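Local coordinates for group 3 allergen SMIPP-S Yv6023A04 (Sarcoptes scabiei type hominis, PDB 3H7O), which is a scabies-mite paralogue of S1-family serine proteases that is inactivated and probably lacks their peptide-cleaving activity, at residues Gln56-Asn61 / Pro66-Pro71. The protein carries 3 engineered substitutions. Residues are numbered along the deposited sequence; the frame is centred on the assembly and turned at random.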
# COMPACT_ATOMS: atom_id res chain seq x y z
N GLN A 56 -4.22 -3.58 -11.18
CA GLN A 56 -3.20 -3.54 -12.22
C GLN A 56 -1.89 -4.06 -11.64
O GLN A 56 -1.42 -3.58 -10.60
CB GLN A 56 -3.03 -2.12 -12.78
CG GLN A 56 -2.04 -2.03 -13.96
CD GLN A 56 -2.07 -0.69 -14.69
OE1 GLN A 56 -2.80 0.23 -14.32
NE2 GLN A 56 -1.26 -0.59 -15.74
N TYR A 57 -1.30 -5.04 -12.31
CA TYR A 57 -0.10 -5.70 -11.82
C TYR A 57 0.93 -5.94 -12.92
O TYR A 57 0.63 -5.76 -14.10
CB TYR A 57 -0.45 -6.98 -11.03
CG TYR A 57 -1.21 -8.07 -11.77
CD1 TYR A 57 -0.63 -9.32 -11.99
CD2 TYR A 57 -2.52 -7.87 -12.21
CE1 TYR A 57 -1.32 -10.34 -12.65
CE2 TYR A 57 -3.22 -8.89 -12.88
CZ TYR A 57 -2.62 -10.12 -13.09
OH TYR A 57 -3.30 -11.13 -13.74
N GLU A 58 2.15 -6.32 -12.52
CA GLU A 58 3.27 -6.54 -13.45
C GLU A 58 3.67 -5.27 -14.21
O GLU A 58 4.16 -5.35 -15.33
CB GLU A 58 2.97 -7.68 -14.43
CG GLU A 58 2.64 -9.01 -13.77
CD GLU A 58 2.62 -10.19 -14.73
OE1 GLU A 58 2.75 -9.98 -15.96
OE2 GLU A 58 2.48 -11.33 -14.25
N SER A 59 3.48 -4.11 -13.58
CA SER A 59 3.60 -2.83 -14.27
C SER A 59 4.75 -1.96 -13.76
O SER A 59 4.82 -1.62 -12.58
CB SER A 59 2.28 -2.05 -14.19
OG SER A 59 2.40 -0.77 -14.81
N THR A 60 5.63 -1.59 -14.67
CA THR A 60 6.76 -0.71 -14.34
C THR A 60 6.38 0.75 -14.60
O THR A 60 7.02 1.67 -14.09
CB THR A 60 8.01 -1.15 -15.13
OG1 THR A 60 8.35 -2.49 -14.73
CG2 THR A 60 9.20 -0.23 -14.88
N ASN A 61 5.32 0.94 -15.38
CA ASN A 61 4.71 2.25 -15.61
C ASN A 61 3.26 2.02 -15.99
O ASN A 61 2.97 1.31 -16.95
CB ASN A 61 5.46 3.03 -16.70
CG ASN A 61 4.85 4.41 -16.96
OD1 ASN A 61 3.73 4.52 -17.47
ND2 ASN A 61 5.59 5.45 -16.62
N PRO A 66 1.93 -1.34 -19.08
CA PRO A 66 0.73 -1.52 -18.27
C PRO A 66 0.58 -2.88 -17.58
O PRO A 66 -0.26 -3.01 -16.69
CB PRO A 66 -0.41 -1.30 -19.27
CG PRO A 66 0.18 -1.70 -20.58
CD PRO A 66 1.61 -1.27 -20.52
N GLY A 67 1.38 -3.86 -18.00
CA GLY A 67 1.35 -5.20 -17.42
C GLY A 67 0.01 -5.89 -17.62
O GLY A 67 -0.46 -6.05 -18.75
N LYS A 68 -0.61 -6.30 -16.51
CA LYS A 68 -1.91 -6.98 -16.54
C LYS A 68 -2.94 -6.25 -15.67
O LYS A 68 -2.57 -5.49 -14.78
CB LYS A 68 -1.76 -8.42 -16.05
CG LYS A 68 -0.97 -9.31 -16.97
CD LYS A 68 -0.78 -10.68 -16.34
CE LYS A 68 -0.47 -11.72 -17.40
NZ LYS A 68 0.89 -11.52 -17.97
N SER A 69 -4.22 -6.51 -15.93
CA SER A 69 -5.29 -5.96 -15.12
C SER A 69 -6.37 -6.99 -14.81
O SER A 69 -6.87 -7.68 -15.71
CB SER A 69 -5.90 -4.73 -15.79
OG SER A 69 -4.96 -3.67 -15.83
N ASP A 70 -6.72 -7.10 -13.53
CA ASP A 70 -7.74 -8.02 -13.07
C ASP A 70 -8.95 -7.23 -12.58
O ASP A 70 -8.90 -6.64 -11.50
CB ASP A 70 -7.18 -8.89 -11.94
CG ASP A 70 -8.06 -10.08 -11.61
OD1 ASP A 70 -9.29 -10.02 -11.84
OD2 ASP A 70 -7.51 -11.09 -11.10
N PRO A 71 -10.03 -7.20 -13.38
CA PRO A 71 -11.26 -6.47 -13.04
C PRO A 71 -12.31 -7.34 -12.33
O PRO A 71 -13.51 -7.12 -12.52
CB PRO A 71 -11.79 -6.06 -14.41
CG PRO A 71 -11.42 -7.24 -15.27
CD PRO A 71 -10.08 -7.71 -14.76
O HOH W 1 -5.58 -1.07 -15.72
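Gln56 reaches along the neighbouring strand and gives its side-chain amide to the turn residue Pro66: NE2 lies 2.8 Å from Pro66 O and meets a lone pair in the carbonyl plane. The extended chain, with CG anti to the backbone N (chi1 -176°), carries the amide this far. NE2 also bonds Leu62 O and OE1 accepts from Arg18 NE, so both ends of the amide have partners, which fixes its rotation. On the same face, Ser69 pairs with Gln56 in a non-hydrogen-bonded antiparallel position, its OG 2.7 Å from a water that binds Gln56 OE1 only weakly.

Tyr57 and Lys68 form the following hydrogen-bonded pair, with Tyr57 N to Lys68 O and Lys68 N to Tyr57 O both 2.8 Å; the second is almost straight, at 177°. Tyr57 CG sits between the backbone N and the carbonyl carbon (chi1 59°), which swings the ring in under the partner strand, and Lys68 CB sits over one ring face, 3.7 Å from the centroid, in a CH-pi contact. Asp70 N lies at the ring edge, while Tyr57 OH bonds Lys100 N.

At Glu58 the strand has ended and the backbone takes a positive phi. Lys68 bends at its last torsion and brings NZ to 3.1 Å from Glu58 OE1, a salt bridge approached from above the carboxylate plane; Ser106 OG bonds OE2. Gly67 CA lies against the carbonyl oxygens of Tyr57 and Glu58 in CA-H...O contacts, 3.4 Å from Tyr57 O. Beyond it, Ser59 CB rests 3.7 Å from Pro66 O, while its OG bonds Asp65 O inside the connecting loop.

Two antiparallel bridges thus give way to a loop crossed by the Gln56-Pro66 hydrogen bond, at the end of the beta hairpin of strands 54-57 and 68-78 in the six-stranded barrel of a chymotrypsin-like fold.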